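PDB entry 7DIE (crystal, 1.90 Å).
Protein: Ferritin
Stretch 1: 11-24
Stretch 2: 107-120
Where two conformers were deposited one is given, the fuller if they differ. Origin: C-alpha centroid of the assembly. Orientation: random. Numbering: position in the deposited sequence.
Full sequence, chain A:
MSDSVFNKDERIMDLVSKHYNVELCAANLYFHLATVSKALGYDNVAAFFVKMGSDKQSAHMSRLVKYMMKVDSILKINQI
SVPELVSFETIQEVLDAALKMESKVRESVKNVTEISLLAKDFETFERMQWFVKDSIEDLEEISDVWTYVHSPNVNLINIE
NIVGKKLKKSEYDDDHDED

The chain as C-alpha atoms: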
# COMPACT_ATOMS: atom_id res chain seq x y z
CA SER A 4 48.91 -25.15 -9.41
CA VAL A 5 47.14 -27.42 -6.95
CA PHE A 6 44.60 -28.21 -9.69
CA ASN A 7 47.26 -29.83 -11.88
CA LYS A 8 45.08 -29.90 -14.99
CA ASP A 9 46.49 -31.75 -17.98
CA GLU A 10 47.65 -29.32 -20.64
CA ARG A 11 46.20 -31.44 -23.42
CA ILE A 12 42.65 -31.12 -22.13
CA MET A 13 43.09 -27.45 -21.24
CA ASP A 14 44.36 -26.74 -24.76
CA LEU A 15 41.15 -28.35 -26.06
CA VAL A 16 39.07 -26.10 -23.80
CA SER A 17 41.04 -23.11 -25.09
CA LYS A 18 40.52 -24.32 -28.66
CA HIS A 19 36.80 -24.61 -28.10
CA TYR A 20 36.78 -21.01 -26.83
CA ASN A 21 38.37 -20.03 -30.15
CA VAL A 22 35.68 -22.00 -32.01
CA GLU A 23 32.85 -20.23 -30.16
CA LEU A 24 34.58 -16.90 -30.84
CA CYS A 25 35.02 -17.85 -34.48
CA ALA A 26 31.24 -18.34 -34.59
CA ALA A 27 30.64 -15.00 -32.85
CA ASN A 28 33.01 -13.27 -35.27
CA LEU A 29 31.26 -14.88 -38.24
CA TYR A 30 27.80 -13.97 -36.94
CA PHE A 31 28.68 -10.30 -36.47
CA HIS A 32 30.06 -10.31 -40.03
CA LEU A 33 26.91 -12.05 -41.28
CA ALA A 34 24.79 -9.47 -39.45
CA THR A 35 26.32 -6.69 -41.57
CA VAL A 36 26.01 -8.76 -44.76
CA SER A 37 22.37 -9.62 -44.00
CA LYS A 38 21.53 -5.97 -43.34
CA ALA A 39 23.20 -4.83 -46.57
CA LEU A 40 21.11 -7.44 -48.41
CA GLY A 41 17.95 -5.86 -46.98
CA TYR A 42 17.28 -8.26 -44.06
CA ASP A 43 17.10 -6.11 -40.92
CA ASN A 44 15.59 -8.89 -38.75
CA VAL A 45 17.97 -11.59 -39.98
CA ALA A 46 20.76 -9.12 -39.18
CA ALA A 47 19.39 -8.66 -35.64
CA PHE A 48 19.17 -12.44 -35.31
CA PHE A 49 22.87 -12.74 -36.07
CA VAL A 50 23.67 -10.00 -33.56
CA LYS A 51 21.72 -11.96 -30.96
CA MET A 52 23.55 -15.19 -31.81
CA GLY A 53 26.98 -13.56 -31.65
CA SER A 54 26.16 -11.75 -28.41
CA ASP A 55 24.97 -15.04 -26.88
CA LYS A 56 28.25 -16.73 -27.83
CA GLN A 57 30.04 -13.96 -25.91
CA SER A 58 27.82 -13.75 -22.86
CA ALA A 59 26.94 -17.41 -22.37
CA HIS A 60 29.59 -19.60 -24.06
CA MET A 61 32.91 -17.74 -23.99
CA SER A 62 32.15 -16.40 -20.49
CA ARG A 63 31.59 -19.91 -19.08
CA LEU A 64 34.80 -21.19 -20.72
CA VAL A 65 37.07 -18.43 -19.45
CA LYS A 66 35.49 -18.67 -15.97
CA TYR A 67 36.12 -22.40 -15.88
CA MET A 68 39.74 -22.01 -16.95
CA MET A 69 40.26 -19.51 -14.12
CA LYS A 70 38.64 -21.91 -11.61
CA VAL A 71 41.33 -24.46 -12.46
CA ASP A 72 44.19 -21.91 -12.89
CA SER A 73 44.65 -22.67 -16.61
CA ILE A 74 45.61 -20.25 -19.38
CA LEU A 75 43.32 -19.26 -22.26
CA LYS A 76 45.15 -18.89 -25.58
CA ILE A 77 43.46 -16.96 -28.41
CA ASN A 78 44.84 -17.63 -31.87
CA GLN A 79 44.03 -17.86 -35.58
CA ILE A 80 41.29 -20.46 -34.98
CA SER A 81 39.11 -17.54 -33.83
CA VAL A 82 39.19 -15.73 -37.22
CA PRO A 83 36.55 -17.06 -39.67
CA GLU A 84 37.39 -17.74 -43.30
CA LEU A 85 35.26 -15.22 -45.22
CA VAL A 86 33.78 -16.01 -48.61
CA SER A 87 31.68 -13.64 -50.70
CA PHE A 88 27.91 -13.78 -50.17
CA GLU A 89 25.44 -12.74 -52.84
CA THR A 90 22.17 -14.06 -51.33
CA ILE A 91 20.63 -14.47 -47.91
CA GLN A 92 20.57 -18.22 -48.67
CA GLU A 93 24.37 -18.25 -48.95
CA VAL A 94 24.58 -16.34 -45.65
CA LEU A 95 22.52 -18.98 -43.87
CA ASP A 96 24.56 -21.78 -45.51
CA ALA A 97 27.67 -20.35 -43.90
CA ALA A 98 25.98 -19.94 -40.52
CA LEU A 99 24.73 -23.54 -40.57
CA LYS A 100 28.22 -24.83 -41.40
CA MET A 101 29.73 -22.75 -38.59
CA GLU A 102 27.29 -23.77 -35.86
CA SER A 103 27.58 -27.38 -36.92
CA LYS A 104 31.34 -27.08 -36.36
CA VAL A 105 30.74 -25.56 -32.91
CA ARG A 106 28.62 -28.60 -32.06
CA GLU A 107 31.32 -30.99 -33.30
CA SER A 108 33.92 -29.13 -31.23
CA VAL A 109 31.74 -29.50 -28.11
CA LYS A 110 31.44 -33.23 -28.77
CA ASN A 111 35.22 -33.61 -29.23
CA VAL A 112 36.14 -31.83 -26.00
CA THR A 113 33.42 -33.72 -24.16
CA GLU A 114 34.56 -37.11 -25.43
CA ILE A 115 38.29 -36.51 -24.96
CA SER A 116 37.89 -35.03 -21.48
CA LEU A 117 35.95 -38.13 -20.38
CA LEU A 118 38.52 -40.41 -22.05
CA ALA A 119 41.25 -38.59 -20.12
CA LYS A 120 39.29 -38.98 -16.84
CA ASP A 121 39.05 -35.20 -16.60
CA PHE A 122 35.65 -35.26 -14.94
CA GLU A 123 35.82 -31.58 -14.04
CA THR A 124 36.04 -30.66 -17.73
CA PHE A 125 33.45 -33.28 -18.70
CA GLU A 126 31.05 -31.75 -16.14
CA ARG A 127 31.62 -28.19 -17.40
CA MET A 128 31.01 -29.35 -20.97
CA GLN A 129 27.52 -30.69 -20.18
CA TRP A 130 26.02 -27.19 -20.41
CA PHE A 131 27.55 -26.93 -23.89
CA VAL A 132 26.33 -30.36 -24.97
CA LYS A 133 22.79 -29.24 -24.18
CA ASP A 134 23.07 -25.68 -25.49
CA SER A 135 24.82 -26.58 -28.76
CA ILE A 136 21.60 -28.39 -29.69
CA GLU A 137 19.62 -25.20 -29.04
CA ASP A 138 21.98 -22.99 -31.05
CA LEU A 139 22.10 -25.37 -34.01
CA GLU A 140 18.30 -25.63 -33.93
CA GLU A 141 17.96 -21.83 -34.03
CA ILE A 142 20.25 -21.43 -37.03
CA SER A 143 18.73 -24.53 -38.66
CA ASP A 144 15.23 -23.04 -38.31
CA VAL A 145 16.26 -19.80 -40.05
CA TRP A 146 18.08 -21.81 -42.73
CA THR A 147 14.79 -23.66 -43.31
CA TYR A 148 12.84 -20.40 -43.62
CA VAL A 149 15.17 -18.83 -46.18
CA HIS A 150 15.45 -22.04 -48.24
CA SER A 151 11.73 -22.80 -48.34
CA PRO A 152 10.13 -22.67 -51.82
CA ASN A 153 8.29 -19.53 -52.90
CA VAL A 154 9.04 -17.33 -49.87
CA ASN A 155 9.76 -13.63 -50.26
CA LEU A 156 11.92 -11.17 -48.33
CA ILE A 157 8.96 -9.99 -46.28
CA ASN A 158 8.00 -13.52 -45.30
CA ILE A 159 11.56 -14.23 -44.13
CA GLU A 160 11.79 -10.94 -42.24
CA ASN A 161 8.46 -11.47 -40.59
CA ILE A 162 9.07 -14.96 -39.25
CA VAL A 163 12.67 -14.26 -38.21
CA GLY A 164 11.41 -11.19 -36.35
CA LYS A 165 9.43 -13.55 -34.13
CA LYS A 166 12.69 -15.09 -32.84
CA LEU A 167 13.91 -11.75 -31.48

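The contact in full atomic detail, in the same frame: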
# COMPACT_ATOMS: atom_id res chain seq x y z
N ARG A 11 46.89 -31.01 -22.23
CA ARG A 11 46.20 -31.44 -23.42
C ARG A 11 44.72 -31.10 -23.38
O ARG A 11 44.19 -30.62 -24.34
CB ARG A 11 46.30 -32.92 -23.59
CG ARG A 11 47.60 -33.34 -24.19
CD ARG A 11 47.64 -32.94 -25.62
NE ARG A 11 48.92 -33.29 -26.14
CZ ARG A 11 49.13 -33.76 -27.36
NH1 ARG A 11 50.36 -34.06 -27.72
NH2 ARG A 11 48.12 -33.90 -28.22
N ILE A 12 44.07 -31.38 -22.27
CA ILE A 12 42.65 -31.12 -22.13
C ILE A 12 42.41 -29.63 -22.05
O ILE A 12 41.48 -29.11 -22.67
CB ILE A 12 42.09 -31.88 -20.91
CG1 ILE A 12 42.45 -33.36 -21.00
CG2 ILE A 12 40.57 -31.65 -20.81
CD1 ILE A 12 41.93 -34.04 -22.24
N MET A 13 43.28 -28.90 -21.34
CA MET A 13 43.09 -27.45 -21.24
C MET A 13 43.29 -26.77 -22.59
O MET A 13 42.59 -25.80 -22.91
CB MET A 13 44.01 -26.85 -20.19
CG MET A 13 43.74 -27.33 -18.79
SD MET A 13 42.06 -26.98 -18.19
CE MET A 13 41.22 -28.45 -18.48
N ASP A 14 44.22 -27.26 -23.40
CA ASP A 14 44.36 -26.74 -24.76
C ASP A 14 43.09 -26.96 -25.57
O ASP A 14 42.72 -26.13 -26.40
CB ASP A 14 45.54 -27.38 -25.47
CG ASP A 14 46.88 -26.81 -25.04
OD1 ASP A 14 46.92 -25.83 -24.26
OD2 ASP A 14 47.90 -27.36 -25.49
N LEU A 15 42.42 -28.11 -25.37
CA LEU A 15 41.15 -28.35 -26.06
C LEU A 15 40.07 -27.39 -25.59
O LEU A 15 39.22 -26.97 -26.38
CB LEU A 15 40.68 -29.79 -25.85
CG LEU A 15 41.43 -30.85 -26.66
CD1 LEU A 15 40.90 -32.23 -26.31
CD2 LEU A 15 41.25 -30.58 -28.15
N VAL A 16 40.04 -27.08 -24.29
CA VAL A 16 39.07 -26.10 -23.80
C VAL A 16 39.35 -24.74 -24.43
O VAL A 16 38.44 -24.04 -24.89
CB VAL A 16 39.10 -26.02 -22.26
CG1 VAL A 16 38.21 -24.87 -21.77
CG2 VAL A 16 38.66 -27.35 -21.63
N SER A 17 40.62 -24.34 -24.44
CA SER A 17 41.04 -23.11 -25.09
C SER A 17 40.69 -23.12 -26.57
O SER A 17 40.22 -22.12 -27.12
CB SER A 17 42.56 -22.97 -24.87
OG SER A 17 42.99 -21.65 -24.81
N LYS A 18 40.89 -24.25 -27.25
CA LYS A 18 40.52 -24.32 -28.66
C LYS A 18 39.02 -24.18 -28.83
O LYS A 18 38.56 -23.53 -29.78
CB LYS A 18 40.99 -25.65 -29.27
CG LYS A 18 40.55 -25.80 -30.73
CD LYS A 18 41.00 -27.12 -31.33
CE LYS A 18 40.74 -27.13 -32.84
NZ LYS A 18 41.19 -28.40 -33.47
N HIS A 19 38.24 -24.77 -27.94
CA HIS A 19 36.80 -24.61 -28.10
C HIS A 19 36.38 -23.16 -27.87
O HIS A 19 35.45 -22.66 -28.53
CB HIS A 19 36.03 -25.53 -27.17
CG HIS A 19 34.56 -25.43 -27.40
ND1 HIS A 19 33.98 -25.79 -28.59
CD2 HIS A 19 33.59 -24.86 -26.66
CE1 HIS A 19 32.69 -25.50 -28.55
NE2 HIS A 19 32.43 -24.94 -27.39
N TYR A 20 37.03 -22.45 -26.94
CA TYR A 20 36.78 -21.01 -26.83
C TYR A 20 36.99 -20.32 -28.17
O TYR A 20 36.17 -19.50 -28.61
CB TYR A 20 37.68 -20.39 -25.75
CG TYR A 20 37.44 -18.90 -25.51
CD1 TYR A 20 37.92 -17.95 -26.39
CD2 TYR A 20 36.76 -18.46 -24.39
CE1 TYR A 20 37.71 -16.59 -26.19
CE2 TYR A 20 36.55 -17.09 -24.15
CZ TYR A 20 37.03 -16.16 -25.06
OH TYR A 20 36.84 -14.80 -24.87
N ASN A 21 38.11 -20.64 -28.85
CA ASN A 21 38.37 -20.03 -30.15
C ASN A 21 37.29 -20.39 -31.16
O ASN A 21 36.99 -19.60 -32.05
CB ASN A 21 39.75 -20.44 -30.67
CG ASN A 21 40.88 -19.69 -29.99
OD1 ASN A 21 41.31 -18.64 -30.47
ND2 ASN A 21 41.36 -20.21 -28.86
N VAL A 22 36.72 -21.60 -31.07
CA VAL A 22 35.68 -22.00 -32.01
C VAL A 22 34.39 -21.24 -31.74
O VAL A 22 33.69 -20.80 -32.68
CB VAL A 22 35.48 -23.52 -31.97
CG1 VAL A 22 34.25 -23.92 -32.80
CG2 VAL A 22 36.74 -24.24 -32.49
N GLU A 23 34.03 -21.05 -30.46
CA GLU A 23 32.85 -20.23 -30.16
C GLU A 23 33.06 -18.78 -30.58
O GLU A 23 32.12 -18.11 -31.06
CB GLU A 23 32.53 -20.29 -28.66
CG GLU A 23 32.27 -21.70 -28.12
CD GLU A 23 30.81 -22.13 -28.25
OE1 GLU A 23 30.06 -21.52 -29.05
OE2 GLU A 23 30.41 -23.08 -27.54
N LEU A 24 34.27 -18.25 -30.40
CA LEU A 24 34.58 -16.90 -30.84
C LEU A 24 34.60 -16.81 -32.36
O LEU A 24 34.21 -15.79 -32.94
CB LEU A 24 35.93 -16.45 -30.25
CG LEU A 24 36.48 -15.09 -30.70
CD1 LEU A 24 35.45 -13.97 -30.43
CD2 LEU A 24 37.83 -14.80 -29.99
N GLU A 107 30.33 -29.91 -33.23
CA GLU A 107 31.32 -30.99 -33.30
C GLU A 107 32.49 -30.74 -32.35
O GLU A 107 33.01 -31.69 -31.74
CB GLU A 107 31.81 -31.19 -34.73
CG GLU A 107 30.76 -31.91 -35.60
CD GLU A 107 30.12 -33.13 -34.90
OE1 GLU A 107 28.88 -33.10 -34.61
OE2 GLU A 107 30.87 -34.11 -34.65
N SER A 108 32.91 -29.48 -32.22
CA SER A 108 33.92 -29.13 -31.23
C SER A 108 33.48 -29.49 -29.81
O SER A 108 34.24 -30.11 -29.05
CB SER A 108 34.25 -27.64 -31.33
OG SER A 108 35.38 -27.34 -30.55
N VAL A 109 32.26 -29.10 -29.42
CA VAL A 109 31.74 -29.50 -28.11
C VAL A 109 31.87 -31.01 -27.92
O VAL A 109 32.36 -31.49 -26.89
CB VAL A 109 30.27 -29.06 -27.95
CG1 VAL A 109 29.66 -29.70 -26.70
CG2 VAL A 109 30.18 -27.53 -27.87
N LYS A 110 31.42 -31.78 -28.91
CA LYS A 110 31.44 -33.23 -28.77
C LYS A 110 32.87 -33.74 -28.59
O LYS A 110 33.12 -34.65 -27.79
CB LYS A 110 30.79 -33.88 -29.99
CG LYS A 110 30.62 -35.40 -29.92
CD LYS A 110 29.88 -35.90 -31.16
CE LYS A 110 29.46 -37.36 -31.07
NZ LYS A 110 30.61 -38.25 -30.80
N ASN A 111 33.83 -33.15 -29.32
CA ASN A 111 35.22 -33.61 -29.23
C ASN A 111 35.79 -33.36 -27.84
O ASN A 111 36.38 -34.25 -27.23
CB ASN A 111 36.09 -32.92 -30.28
CG ASN A 111 37.49 -33.52 -30.37
OD1 ASN A 111 37.64 -34.73 -30.52
ND2 ASN A 111 38.51 -32.68 -30.25
N VAL A 112 35.63 -32.13 -27.33
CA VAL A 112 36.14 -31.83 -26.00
C VAL A 112 35.45 -32.69 -24.95
O VAL A 112 36.07 -33.17 -24.00
CB VAL A 112 35.98 -30.33 -25.67
CG1 VAL A 112 36.57 -30.04 -24.29
CG2 VAL A 112 36.65 -29.47 -26.75
N THR A 113 34.15 -32.89 -25.11
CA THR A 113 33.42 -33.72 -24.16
C THR A 113 33.96 -35.14 -24.16
O THR A 113 34.29 -35.69 -23.11
CB THR A 113 31.92 -33.70 -24.51
OG1 THR A 113 31.43 -32.36 -24.40
CG2 THR A 113 31.14 -34.62 -23.58
N GLU A 114 34.10 -35.73 -25.35
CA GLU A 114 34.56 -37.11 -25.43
C GLU A 114 35.99 -37.26 -24.92
O GLU A 114 36.30 -38.19 -24.16
CB GLU A 114 34.46 -37.60 -26.88
CG GLU A 114 34.89 -39.04 -27.02
CD GLU A 114 34.78 -39.55 -28.46
OE1 GLU A 114 34.96 -40.77 -28.66
OE2 GLU A 114 34.50 -38.74 -29.37
N ILE A 115 36.89 -36.37 -25.35
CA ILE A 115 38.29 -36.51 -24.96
C ILE A 115 38.46 -36.25 -23.47
O ILE A 115 39.22 -36.94 -22.80
CB ILE A 115 39.20 -35.60 -25.81
CG1 ILE A 115 39.04 -35.91 -27.31
CG2 ILE A 115 40.68 -35.76 -25.42
CD1 ILE A 115 39.09 -37.38 -27.63
N SER A 116 37.73 -35.27 -22.91
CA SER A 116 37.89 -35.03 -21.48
C SER A 116 37.46 -36.25 -20.67
O SER A 116 38.12 -36.63 -19.69
CB SER A 116 37.13 -33.76 -21.05
OG SER A 116 35.75 -33.96 -21.23
N LEU A 117 36.37 -36.91 -21.08
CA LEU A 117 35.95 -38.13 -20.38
C LEU A 117 36.99 -39.24 -20.55
O LEU A 117 37.33 -39.94 -19.59
CB LEU A 117 34.59 -38.59 -20.91
CG LEU A 117 34.00 -39.85 -20.26
CD1 LEU A 117 33.76 -39.60 -18.79
CD2 LEU A 117 32.70 -40.30 -20.94
N LEU A 118 37.46 -39.42 -21.78
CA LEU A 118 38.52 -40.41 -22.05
C LEU A 118 39.70 -40.21 -21.11
O LEU A 118 40.24 -41.17 -20.55
CB LEU A 118 38.98 -40.26 -23.50
CG LEU A 118 40.11 -41.18 -23.94
CD1 LEU A 118 39.61 -42.61 -23.83
CD2 LEU A 118 40.50 -40.81 -25.36
N ALA A 119 40.10 -38.97 -20.94
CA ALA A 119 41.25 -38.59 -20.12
C ALA A 119 40.94 -38.57 -18.64
O ALA A 119 41.81 -38.19 -17.86
CB ALA A 119 41.77 -37.22 -20.56
N LYS A 120 39.72 -38.97 -18.24
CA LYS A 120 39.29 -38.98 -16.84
C LYS A 120 39.34 -37.58 -16.25
O LYS A 120 39.53 -37.40 -15.04
CB LYS A 120 40.14 -39.93 -15.98
CG LYS A 120 40.47 -41.25 -16.64
CD LYS A 120 39.24 -42.07 -16.82
CE LYS A 120 39.58 -43.53 -17.12
NZ LYS A 120 38.38 -44.24 -17.62

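How do the two stretches meet? They pack as nearly antiparallel helices, their N-to-C directions 168° apart and their axes 9.9 Å apart at closest approach. Ile12 lies across from Ser116, Leu15 from Val112 and His19 from Ser108, so the contact repeats at roughly one helical turn.

What fills the space between them? Mostly aliphatic side chains. Ile12 CD1 reaches Ala119 CB at 3.6 Å, just past the second helix, and Ile115 CG2 at 3.8 Å. The same Ile115 CG2 lies 3.6 Å from Leu15 CD1, so this methyl serves two residues of the first helix. Val112 points toward that helix and packs against Leu15, with its CG2 4.1 Å from Leu15 CB, while its CG1 lies 4.3 Å from Val16 CG2.

Where is the polar link? His19 ND1 and Ser108 OG form the one hydrogen bond across the contact, 2.9 Å long and nearly straight at 167°. The hydroxyl sits at the ring edge, near its plane, where the nitrogen can engage it.

What holds the imidazole in place? Its other nitrogen, His19 NE2, donates to Glu23 OE2 at 2.8 Å, one turn along the same helix. Between the two nitrogens, His19 CE1 comes within 3.3 Å of Val109 CG2, a close contact that approaches the ring obliquely.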